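Local coordinates for tRNA (guanine-N(1)-)-methyltransferase (Corynebacterium diphtheriae, PDB 7KFF), which methylates N1 of guanine 37 in tRNA with S-adenosyl-L-methionine as methyl donor, leaving S-adenosyl-L-homocysteine as the by-product, at the interface of chains A and B. Coordinates in Å, arbitrary orientation; residue numbers count along the deposited sequence, not the author numbering. Chains: chain A/B, tRNA (guanine-N(1)-)-methyltransferase.

The three contacts are separate parts of one two-fold symmetric interface between identical chains, and each has a twin with the chains exchanged. Between the centres of their C-alpha atoms, contacts 1 and 2 lie about 24 Å apart, contacts 1 and 3 about 27 Å, and contacts 2 and 3 about 40 Å. Helix 200-211 serves contact 1 through A:Ala209 and contact 2 through B:Glu208, while the loop 193-197 gives B:Asp193 to B:Leu196 to contact 1 and A:Ile197 to contact 2. Contact 3 shares neither, setting segment 239-250 of chain A against B:Phe69 and B:Arg175, as expected for the obligate dimer of TrmD.

Contact 1: the interface of chains A and B. Residues chain A 149-150, 209, 212, 228-229; chain B 193-196.
B:Val195 lays its CG1 methyl over the centre of the A:Arg212 guanidinium, 3.5 Å from CZ. A bend at chi3 (-73°) brings the guanidinium over to the valine. The other branch, CG2, points toward A:Ser228 O. Two residues earlier in the loop, B:Asp193 CA lies over the face of the A:Phe229 ring, 3.9 Å from its centroid, as a CH-pi contact; CB sits over the same face nearer its rim, and A:Ser228 CB backs the other. At the polar rim, A:Gln150 has CG anti to its backbone N (chi1 -168°) and a bend at chi2, bringing OE1 to B:Val195 N at 2.9 Å. This hydrogen bond is somewhat bent, its donor tilted 32° from the amide carbonyl plane. The amide's NE2 holds water 1, which also meets A:Arg212 NH1, A:Ala209 O and, at 2.8 Å, B:Val195 O. Water 2 joins A:Gln150 N to B:Asp193 O, and water 3 links A:Arg212 NE with B:Leu196 O. A:Arg212 is probably the conserved TrmD arginine implicated in catalysis, in an active site shared between subunits. Loop B:193-196, part of the knotted cofactor-binding region, lies between the start of helix 150-156, the end of helix 200-211 and loop A:228-229.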
ATOM      1  N   THR A 149       0.325  -5.356  -8.877  1.00 14.11           N
ATOM      2  CA  THR A 149      -0.724  -6.359  -8.978  1.00 14.62           C
ATOM      3  C   THR A 149      -0.239  -7.660  -8.350  1.00 14.36           C
ATOM      4  O   THR A 149       0.953  -7.878  -8.122  1.00 14.02           O
ATOM      5  CB  THR A 149      -1.106  -6.648 -10.441  1.00 17.02           C
ATOM      6  OG1 THR A 149       0.009  -7.286 -11.067  1.00 17.84           O
ATOM      7  CG2 THR A 149      -1.526  -5.392 -11.188  1.00 17.61           C
ATOM      8  N   GLN A 150      -1.186  -8.549  -8.090  1.00 14.74           N
ATOM      9  CA  GLN A 150      -0.821  -9.865  -7.582  1.00 14.18           C
ATOM     10  C   GLN A 150       0.018 -10.631  -8.597  1.00 14.26           C
ATOM     11  O   GLN A 150       0.869 -11.442  -8.217  1.00 14.60           O
ATOM     12  CB  GLN A 150      -2.054 -10.659  -7.159  1.00 14.46           C
ATOM     13  CG  GLN A 150      -1.740 -11.903  -6.358  1.00 13.94           C
ATOM     14  CD  GLN A 150      -1.071 -11.615  -5.028  1.00 14.82           C
ATOM     15  OE1 GLN A 150      -1.195 -10.514  -4.477  1.00 16.04           O
ATOM     16  NE2 GLN A 150      -0.311 -12.585  -4.528  1.00 16.26           N
ATOM     17  N   ALA A 209       4.052  -8.767   0.057  1.00 12.59           N
ATOM     18  CA  ALA A 209       3.304  -9.486  -0.965  1.00 12.78           C
ATOM     19  C   ALA A 209       4.182 -10.452  -1.742  1.00 13.26           C
ATOM     20  O   ALA A 209       3.713 -11.513  -2.167  1.00 13.88           O
ATOM     21  CB  ALA A 209       2.625  -8.500  -1.900  1.00 13.42           C
ATOM     22  N   ARG A 212       5.905 -13.444   0.946  1.00 14.30           N
ATOM     23  CA  ARG A 212       4.970 -14.467   1.400  1.00 15.43           C
ATOM     24  C   ARG A 212       4.729 -15.553   0.356  1.00 15.58           C
ATOM     25  O   ARG A 212       4.166 -16.598   0.701  1.00 17.88           O
ATOM     26  CB  ARG A 212       3.645 -13.872   1.845  1.00 16.06           C
ATOM     27  CG  ARG A 212       2.806 -13.323   0.733  1.00 16.27           C
ATOM     28  CD  ARG A 212       1.495 -12.708   1.232  1.00 17.82           C
ATOM     29  NE  ARG A 212       0.475 -13.658   1.679  1.00 18.11           N
ATOM     30  CZ  ARG A 212      -0.360 -14.315   0.876  1.00 17.95           C
ATOM     31  NH1 ARG A 212      -0.291 -14.190  -0.430  1.00 17.03           N
ATOM     32  NH2 ARG A 212      -1.272 -15.109   1.399  1.00 21.05           N
ATOM     33  N   SER A 228      -7.950 -13.782  -1.704  1.00 29.44           N
ATOM     34  CA  SER A 228      -8.685 -12.815  -2.509  1.00 23.72           C
ATOM     35  C   SER A 228      -8.009 -12.639  -3.857  1.00 23.49           C
ATOM     36  O   SER A 228      -6.779 -12.664  -3.957  1.00 23.95           O
ATOM     37  CB  SER A 228      -8.724 -11.459  -1.780  1.00 25.57           C
ATOM     38  OG  SER A 228      -9.708 -11.457  -0.756  1.00 26.80           O
ATOM     39  N   PHE A 229      -8.822 -12.439  -4.892  1.00 22.91           N
ATOM     40  CA  PHE A 229      -8.432 -12.216  -6.278  1.00 26.59           C
ATOM     41  C   PHE A 229      -8.040 -13.504  -6.986  1.00 28.92           C
ATOM     42  O   PHE A 229      -7.887 -13.483  -8.204  1.00 29.09           O
ATOM     43  CB  PHE A 229      -7.307 -11.175  -6.455  1.00 28.55           C
ATOM     44  CG  PHE A 229      -7.506  -9.961  -5.613  1.00 31.28           C
ATOM     45  CD1 PHE A 229      -8.563  -9.112  -5.867  1.00 32.07           C
ATOM     46  CD2 PHE A 229      -6.659  -9.683  -4.544  1.00 32.86           C
ATOM     47  CE1 PHE A 229      -8.777  -8.000  -5.077  1.00 32.08           C
ATOM     48  CE2 PHE A 229      -6.876  -8.593  -3.746  1.00 32.55           C
ATOM     49  CZ  PHE A 229      -7.948  -7.753  -4.008  1.00 32.79           C
TER
ATOM     50  N   ASP B 193      -5.051  -4.346  -5.004  1.00 14.28           N
ATOM     51  CA  ASP B 193      -5.472  -5.686  -5.429  1.00 14.95           C
ATOM     52  C   ASP B 193      -4.278  -6.645  -5.386  1.00 14.92           C
ATOM     53  O   ASP B 193      -3.789  -7.165  -6.391  1.00 16.49           O
ATOM     54  CB  ASP B 193      -6.120  -5.653  -6.812  1.00 16.44           C
ATOM     55  CG  ASP B 193      -7.496  -4.978  -6.828  1.00 19.62           C
ATOM     56  OD1 ASP B 193      -8.023  -4.569  -5.770  1.00 22.29           O
ATOM     57  OD2 ASP B 193      -8.075  -4.888  -7.936  1.00 21.80           O
ATOM     58  N   TYR B 194      -3.819  -6.885  -4.169  1.00 13.83           N
ATOM     59  CA  TYR B 194      -2.687  -7.763  -3.907  1.00 12.47           C
ATOM     60  C   TYR B 194      -2.830  -8.190  -2.455  1.00 13.57           C
ATOM     61  O   TYR B 194      -3.594  -7.589  -1.691  1.00 15.01           O
ATOM     62  CB  TYR B 194      -1.341  -7.077  -4.174  1.00 13.68           C
ATOM     63  CG  TYR B 194      -1.271  -5.659  -3.690  1.00 12.79           C
ATOM     64  CD1 TYR B 194      -1.045  -5.377  -2.355  1.00 13.08           C
ATOM     65  CD2 TYR B 194      -1.446  -4.596  -4.562  1.00 13.60           C
ATOM     66  CE1 TYR B 194      -1.003  -4.068  -1.891  1.00 12.44           C
ATOM     67  CE2 TYR B 194      -1.376  -3.292  -4.125  1.00 13.72           C
ATOM     68  CZ  TYR B 194      -1.154  -3.037  -2.780  1.00 12.96           C
ATOM     69  OH  TYR B 194      -1.104  -1.759  -2.304  1.00 14.12           O
ATOM     70  N   VAL B 195      -2.146  -9.269  -2.094  1.00 13.78           N
ATOM     71  CA  VAL B 195      -2.349  -9.900  -0.798  1.00 12.86           C
ATOM     72  C   VAL B 195      -1.123  -9.698   0.084  1.00 12.83           C
ATOM     73  O   VAL B 195      -0.018 -10.125  -0.260  1.00 14.08           O
ATOM     74  CB  VAL B 195      -2.700 -11.393  -0.944  1.00 15.04           C
ATOM     75  CG1 VAL B 195      -2.950 -11.995   0.435  1.00 16.64           C
ATOM     76  CG2 VAL B 195      -3.888 -11.602  -1.904  1.00 18.13           C
ATOM     77  N   LEU B 196      -1.339  -9.047   1.222  1.00 12.56           N
ATOM     78  CA  LEU B 196      -0.315  -8.795   2.214  1.00 12.34           C
ATOM     79  C   LEU B 196      -0.348  -9.865   3.298  1.00 13.01           C
ATOM     80  O   LEU B 196      -1.227 -10.729   3.327  1.00 14.08           O
ATOM     81  CB  LEU B 196      -0.553  -7.440   2.876  1.00 13.73           C
ATOM     82  CG  LEU B 196      -0.674  -6.301   1.864  1.00 15.25           C
ATOM     83  CD1 LEU B 196      -1.120  -5.038   2.566  1.00 18.49           C
ATOM     84  CD2 LEU B 196       0.613  -6.114   1.081  1.00 17.02           C
TER
HETATM   85  O   HOH W   1       1.025 -12.065  -1.966  1.00 14.21           O
HETATM   86  O   HOH W   2      -4.165  -8.066  -8.856  1.00 21.06           O
HETATM   87  O   HOH W   3      -1.102 -13.476   4.090  1.00 21.44           O

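Contact 2: the interface of chains A and B. Residues chain A 25, 28, 168, 197; chain B 35-36, 208.
B:Ala35 sets its methyl group squarely over the A:Phe25 ring, CB 3.5 Å from the ring centroid, in a CH-pi contact at the dimer interface of this TrmD-type, knotted (SPOUT-family) methyltransferase. The alanine begins helix 35-42, and its methyl also nears A:Arg168 NH1. The guanidinium of that arginine lies with one face against A:Phe25, within its own chain.

B:Glu208, on helix 200-211, offers each carboxylate oxygen to a different donor of chain A. OE2 takes a hydrogen bond from the phenol of A:Tyr28, OH to OE2 2.6 Å; the side chains reach tip to tip, ring and carboxylate nearly perpendicular at 87°. OE1 accepts from the backbone A:Ile197 N at 2.8 Å. Both donors come from the anti sides and lie 34° out of the carboxylate plane, a two-point grip that should restrain rotation of the group. A mild bend at chi2 (-149°) helps bring the carboxylate between A:Tyr28 and A:Ile197. Water 4 adds a partner to OE2 at 2.8 Å and is held by NH1 and NH2 of A:Arg168. The arginine itself stays 4.1 Å away, NH2 to OE2, where its opposite charge may still help stabilise the carboxylate.

A:Ile197 supplies the apolar side: CG2 packs on B:Leu36 CD2 at 3.8 Å, while CG1 and CD1 cross the B:Glu208 stem at a slant, near its backbone O.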
ATOM      1  N   PHE A  25      15.892   7.225   5.032  1.00 13.95           N
ATOM      2  CA  PHE A  25      15.357   6.822   6.336  1.00 13.95           C
ATOM      3  C   PHE A  25      15.506   5.317   6.506  1.00 13.94           C
ATOM      4  O   PHE A  25      14.510   4.570   6.524  1.00 14.05           O
ATOM      5  CB  PHE A  25      13.883   7.210   6.487  1.00 14.89           C
ATOM      6  CG  PHE A  25      13.650   8.691   6.490  1.00 15.02           C
ATOM      7  CD1 PHE A  25      14.040   9.453   7.573  1.00 16.01           C
ATOM      8  CD2 PHE A  25      13.053   9.320   5.411  1.00 16.55           C
ATOM      9  CE1 PHE A  25      13.838  10.820   7.577  1.00 16.55           C
ATOM     10  CE2 PHE A  25      12.822  10.692   5.414  1.00 17.56           C
ATOM     11  CZ  PHE A  25      13.242  11.444   6.511  1.00 17.58           C
ATOM     12  N   TYR A  28      13.080   3.288   8.699  1.00 13.89           N
ATOM     13  CA  TYR A  28      11.720   3.003   8.253  1.00 13.32           C
ATOM     14  C   TYR A  28      11.595   1.541   7.840  1.00 13.92           C
ATOM     15  O   TYR A  28      10.498   0.972   7.864  1.00 14.81           O
ATOM     16  CB  TYR A  28      11.352   3.937   7.104  1.00 13.73           C
ATOM     17  CG  TYR A  28       9.857   4.228   6.999  1.00 14.11           C
ATOM     18  CD1 TYR A  28       8.957   3.242   6.594  1.00 14.57           C
ATOM     19  CD2 TYR A  28       9.354   5.484   7.274  1.00 15.15           C
ATOM     20  CE1 TYR A  28       7.591   3.509   6.491  1.00 15.01           C
ATOM     21  CE2 TYR A  28       7.995   5.753   7.155  1.00 15.91           C
ATOM     22  CZ  TYR A  28       7.128   4.766   6.764  1.00 14.61           C
ATOM     23  OH  TYR A  28       5.765   5.038   6.653  1.00 16.86           O
ATOM     24  N   ARG A 168      11.512  10.558  -2.034  1.00 15.09           N
ATOM     25  CA  ARG A 168      10.910  11.512  -1.122  1.00 15.16           C
ATOM     26  C   ARG A 168      10.741  12.806  -1.919  1.00 14.87           C
ATOM     27  O   ARG A 168      11.280  12.942  -3.026  1.00 16.45           O
ATOM     28  CB  ARG A 168      11.841  11.745   0.079  1.00 16.63           C
ATOM     29  CG  ARG A 168      11.932  10.569   1.047  1.00 17.53           C
ATOM     30  CD  ARG A 168      10.895  10.660   2.126  1.00 17.77           C
ATOM     31  NE  ARG A 168      10.604   9.391   2.779  1.00 15.96           N
ATOM     32  CZ  ARG A 168       9.775   9.264   3.809  1.00 15.50           C
ATOM     33  NH1 ARG A 168       9.249  10.328   4.393  1.00 16.37           N
ATOM     34  NH2 ARG A 168       9.470   8.070   4.271  1.00 16.12           N
ATOM     35  N   ILE A 197       4.002   9.785   1.414  1.00 13.02           N
ATOM     36  CA  ILE A 197       5.093  10.720   1.705  1.00 13.25           C
ATOM     37  C   ILE A 197       6.414  10.246   1.101  1.00 13.66           C
ATOM     38  O   ILE A 197       7.234  11.048   0.632  1.00 14.44           O
ATOM     39  CB  ILE A 197       5.221  10.934   3.231  1.00 13.00           C
ATOM     40  CG1 ILE A 197       3.912  11.423   3.853  1.00 13.74           C
ATOM     41  CG2 ILE A 197       6.380  11.895   3.540  1.00 14.63           C
ATOM     42  CD1 ILE A 197       3.833  11.290   5.353  1.00 15.12           C
TER
ATOM     43  N   ALA B  35      10.577   9.839  10.432  1.00 16.49           N
ATOM     44  CA  ALA B  35      10.437  10.740   9.280  1.00 17.24           C
ATOM     45  C   ALA B  35       9.321  11.750   9.554  1.00 16.39           C
ATOM     46  O   ALA B  35       9.260  12.315  10.657  1.00 17.23           O
ATOM     47  CB  ALA B  35      10.301   9.931   7.991  1.00 19.22           C
ATOM     48  N   LEU B  36       8.428  12.005   8.588  1.00 16.66           N
ATOM     49  CA  LEU B  36       7.536  13.156   8.674  1.00 17.03           C
ATOM     50  C   LEU B  36       6.480  12.991   9.763  1.00 15.26           C
ATOM     51  O   LEU B  36       6.099  13.970  10.412  1.00 16.56           O
ATOM     52  CB  LEU B  36       6.892  13.404   7.317  1.00 19.66           C
ATOM     53  CG  LEU B  36       6.263  14.767   7.118  1.00 22.92           C
ATOM     54  CD1 LEU B  36       7.388  15.827   7.187  1.00 26.00           C
ATOM     55  CD2 LEU B  36       5.517  14.851   5.807  1.00 23.65           C
ATOM     56  N   GLU B 208       0.329   7.586   6.302  1.00 13.16           N
ATOM     57  CA  GLU B 208       1.094   8.543   5.506  1.00 13.31           C
ATOM     58  C   GLU B 208       0.168   9.406   4.660  1.00 12.32           C
ATOM     59  O   GLU B 208       0.319  10.634   4.607  1.00 13.43           O
ATOM     60  CB  GLU B 208       2.098   7.832   4.592  1.00 13.85           C
ATOM     61  CG  GLU B 208       3.329   7.319   5.274  1.00 13.46           C
ATOM     62  CD  GLU B 208       4.571   7.304   4.395  1.00 13.44           C
ATOM     63  OE1 GLU B 208       4.499   7.612   3.173  1.00 13.78           O
ATOM     64  OE2 GLU B 208       5.631   6.967   4.951  1.00 14.94           O
TER
HETATM   65  O   HOH W   4       7.186   9.113   5.945  1.00 17.75           O

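Contact 3: the interface of chains A and B. Residues chain A 239-244, 248-250; chain B 69, 175.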
ATOM      1  N   TYR A 239     -15.190 -16.849  10.307  1.00 16.84           N
ATOM      2  CA  TYR A 239     -15.716 -16.934  11.658  1.00 16.93           C
ATOM      3  C   TYR A 239     -14.961 -17.994  12.438  1.00 16.33           C
ATOM      4  O   TYR A 239     -14.496 -18.981  11.865  1.00 18.47           O
ATOM      5  CB  TYR A 239     -17.207 -17.322  11.641  1.00 17.76           C
ATOM      6  CG  TYR A 239     -18.073 -16.385  10.847  1.00 17.54           C
ATOM      7  CD1 TYR A 239     -18.627 -15.270  11.444  1.00 17.97           C
ATOM      8  CD2 TYR A 239     -18.305 -16.586   9.495  1.00 17.59           C
ATOM      9  CE1 TYR A 239     -19.403 -14.387  10.722  1.00 18.17           C
ATOM     10  CE2 TYR A 239     -19.093 -15.710   8.765  1.00 17.73           C
ATOM     11  CZ  TYR A 239     -19.632 -14.615   9.378  1.00 18.24           C
ATOM     12  OH  TYR A 239     -20.392 -13.726   8.658  1.00 21.16           O
ATOM     13  N   THR A 240     -14.886 -17.802  13.759  1.00 16.56           N
ATOM     14  CA  THR A 240     -14.343 -18.801  14.683  1.00 16.22           C
ATOM     15  C   THR A 240     -15.217 -18.849  15.934  1.00 16.97           C
ATOM     16  O   THR A 240     -16.219 -18.142  16.043  1.00 18.04           O
ATOM     17  CB  THR A 240     -12.846 -18.551  14.952  1.00 16.58           C
ATOM     18  OG1 THR A 240     -12.309 -19.664  15.684  1.00 17.52           O
ATOM     19  CG2 THR A 240     -12.625 -17.281  15.733  1.00 17.70           C
ATOM     20  N   LYS A 241     -14.834 -19.710  16.871  1.00 17.87           N
ATOM     21  CA  LYS A 241     -15.609 -19.874  18.093  1.00 18.02           C
ATOM     22  C   LYS A 241     -15.645 -18.554  18.864  1.00 17.32           C
ATOM     23  O   LYS A 241     -14.688 -17.780  18.820  1.00 17.78           O
ATOM     24  CB  LYS A 241     -14.980 -20.955  18.962  1.00 22.30           C
ATOM     25  CG  LYS A 241     -15.016 -22.348  18.344  1.00 30.71           C
ATOM     26  CD  LYS A 241     -14.318 -23.360  19.253  1.00 40.88           C
ATOM     27  CE  LYS A 241     -14.093 -24.689  18.549  1.00 48.41           C
ATOM     28  NZ  LYS A 241     -13.014 -24.620  17.515  1.00 52.84           N
ATOM     29  N   PRO A 242     -16.716 -18.281  19.611  1.00 16.94           N
ATOM     30  CA  PRO A 242     -17.869 -19.161  19.867  1.00 16.48           C
ATOM     31  C   PRO A 242     -18.965 -19.089  18.798  1.00 16.58           C
ATOM     32  O   PRO A 242     -18.967 -18.169  17.960  1.00 17.41           O
ATOM     33  CB  PRO A 242     -18.393 -18.636  21.204  1.00 16.47           C
ATOM     34  CG  PRO A 242     -18.128 -17.174  21.128  1.00 17.29           C
ATOM     35  CD  PRO A 242     -16.784 -17.046  20.422  1.00 17.96           C
ATOM     36  N   ARG A 243     -19.886 -20.052  18.835  0.50 16.10           N
ATOM     37  CA  ARG A 243     -20.983 -20.068  17.874  0.50 16.33           C
ATOM     38  C   ARG A 243     -21.826 -18.804  17.962  0.50 15.78           C
ATOM     39  O   ARG A 243     -22.305 -18.299  16.939  0.50 17.00           O
ATOM     40  CB  ARG A 243     -21.854 -21.300  18.104  0.50 16.87           C
ATOM     41  CG  ARG A 243     -21.131 -22.576  17.782  0.50 18.89           C
ATOM     42  CD  ARG A 243     -22.068 -23.758  17.745  0.50 22.00           C
ATOM     43  NE  ARG A 243     -21.391 -24.936  17.225  0.50 25.20           N
ATOM     44  CZ  ARG A 243     -22.013 -26.032  16.815  0.50 26.70           C
ATOM     45  NH1 ARG A 243     -23.333 -26.099  16.857  0.50 28.20           N
ATOM     46  NH2 ARG A 243     -21.311 -27.053  16.359  0.50 29.00           N
ATOM     47  N   GLU A 244     -22.036 -18.289  19.171  1.00 15.85           N
ATOM     48  CA  GLU A 244     -22.833 -17.087  19.381  1.00 15.69           C
ATOM     49  C   GLU A 244     -22.042 -16.122  20.243  1.00 16.59           C
ATOM     50  O   GLU A 244     -21.529 -16.515  21.294  1.00 17.00           O
ATOM     51  CB  GLU A 244     -24.182 -17.431  20.032  1.00 16.74           C
ATOM     52  CG  GLU A 244     -25.020 -16.195  20.270  1.00 17.78           C
ATOM     53  CD  GLU A 244     -26.370 -16.454  20.925  1.00 18.96           C
ATOM     54  OE1 GLU A 244     -26.965 -17.538  20.717  1.00 19.76           O
ATOM     55  OE2 GLU A 244     -26.848 -15.552  21.632  1.00 20.27           O
ATOM     56  N   LEU A 248     -24.698 -12.392  17.998  1.00 17.92           N
ATOM     57  CA  LEU A 248     -24.436 -12.675  16.592  1.00 17.39           C
ATOM     58  C   LEU A 248     -24.014 -14.131  16.451  1.00 16.68           C
ATOM     59  O   LEU A 248     -23.007 -14.561  17.038  1.00 16.86           O
ATOM     60  CB  LEU A 248     -23.351 -11.728  16.073  1.00 17.83           C
ATOM     61  CG  LEU A 248     -23.741 -10.254  16.164  1.00 18.85           C
ATOM     62  CD1 LEU A 248     -22.556  -9.383  15.765  1.00 20.19           C
ATOM     63  CD2 LEU A 248     -24.938  -9.945  15.281  1.00 22.06           C
ATOM     64  N   GLU A 249     -24.757 -14.877  15.646  1.00 19.51           N
ATOM     65  CA  GLU A 249     -24.492 -16.291  15.457  1.00 21.14           C
ATOM     66  C   GLU A 249     -23.697 -16.513  14.179  1.00 19.98           C
ATOM     67  O   GLU A 249     -23.902 -15.826  13.174  1.00 22.51           O
ATOM     68  CB  GLU A 249     -25.795 -17.071  15.322  1.00 26.19           C
ATOM     69  CG  GLU A 249     -26.630 -17.130  16.557  1.00 33.96           C
ATOM     70  CD  GLU A 249     -27.853 -18.034  16.375  1.00 42.51           C
ATOM     71  OE1 GLU A 249     -28.944 -17.661  16.839  1.00 45.93           O
ATOM     72  OE2 GLU A 249     -27.719 -19.111  15.752  1.00 46.07           O
ATOM     73  N   VAL A 250     -22.779 -17.470  14.229  0.50 19.17           N
ATOM     74  CA  VAL A 250     -22.085 -17.866  12.998  0.50 19.12           C
ATOM     75  C   VAL A 250     -23.092 -18.525  12.064  0.50 20.53           C
ATOM     76  O   VAL A 250     -24.004 -19.228  12.540  0.50 21.68           O
ATOM     77  CB  VAL A 250     -20.928 -18.817  13.316  0.50 19.89           C
ATOM     78  CG1 VAL A 250     -19.992 -18.195  14.354  0.50 20.72           C
ATOM     79  CG2 VAL A 250     -21.464 -20.172  13.770  0.50 20.52           C
TER
ATOM     80  N   PHE B  69     -14.654 -21.803  11.661  1.00 21.51           N
ATOM     81  CA  PHE B  69     -15.870 -22.578  11.456  1.00 24.14           C
ATOM     82  C   PHE B  69     -15.995 -22.955   9.986  1.00 27.05           C
ATOM     83  O   PHE B  69     -15.650 -22.174   9.090  1.00 26.64           O
ATOM     84  CB  PHE B  69     -17.107 -21.773  11.865  1.00 24.49           C
ATOM     85  CG  PHE B  69     -17.463 -21.904  13.307  1.00 24.24           C
ATOM     86  CD1 PHE B  69     -17.880 -23.113  13.837  1.00 26.58           C
ATOM     87  CD2 PHE B  69     -17.406 -20.808  14.137  1.00 25.46           C
ATOM     88  CE1 PHE B  69     -18.207 -23.209  15.180  1.00 27.34           C
ATOM     89  CE2 PHE B  69     -17.738 -20.899  15.466  1.00 25.33           C
ATOM     90  CZ  PHE B  69     -18.139 -22.102  15.993  1.00 26.29           C
ATOM     91  N   ARG B 175     -17.978 -10.972  12.837  1.00 13.87           N
ATOM     92  CA  ARG B 175     -18.889 -10.411  13.828  1.00 14.53           C
ATOM     93  C   ARG B 175     -18.254  -9.270  14.612  1.00 14.87           C
ATOM     94  O   ARG B 175     -18.967  -8.393  15.104  1.00 15.84           O
ATOM     95  CB  ARG B 175     -19.356 -11.487  14.788  1.00 15.18           C
ATOM     96  CG  ARG B 175     -20.210 -12.522  14.084  1.00 15.41           C
ATOM     97  CD  ARG B 175     -20.475 -13.719  15.003  1.00 16.31           C
ATOM     98  NE  ARG B 175     -19.230 -14.423  15.289  1.00 14.90           N
ATOM     99  CZ  ARG B 175     -19.122 -15.434  16.139  1.00 14.76           C
ATOM    100  NH1 ARG B 175     -20.198 -15.859  16.786  1.00 16.02           N
ATOM    101  NH2 ARG B 175     -17.951 -16.028  16.297  1.00 16.33           N
TER
HETATM  102  O   HOH W   5     -15.225 -19.308   8.634  1.00 24.58           O
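B:Phe69 pushes its ring among the backbone of A:Thr240 and A:Lys241 and the side chains of A:Arg243 and A:Val250. The A:Arg243 chain runs crosswise to the ring, CG 3.5 Å from CZ, and A:Val250 CG2 sits off-centre over one face. The backbone secures the base of the phenylalanine: its N donates to A:Tyr239 O at 2.8 Å, while water 5 connects its O with A:Tyr239 N.

B:Arg175, from helix 174-180, bends at chi3 (-65°) and places its guanidinium among backbone carbonyls of chain A. A:Pro242, which follows a cis peptide bond, presents its O to NH1 and NH2, gripped end-on at 2.9 Å from each and near the guanidinium plane. NH1 also reaches A:Leu248 O at 3.1 Å, the straighter bond (160° at H). These in-plane carbonyls should hold the guanidinium from turning and suit its positive charge. A:Val250 CG1 lies over one guanidinium face, toward its rim, 3.4 Å from CZ. Nearer the backbone, B:Arg175 CG meets the edge of the A:Tyr239 ring in plane, and the arginine stem runs antiparallel to the A:Leu248 side chain.

By gripping segment 239-250, which leads into the C-terminal helices, B:Phe69 and B:Arg175 probably help to lock the dimer.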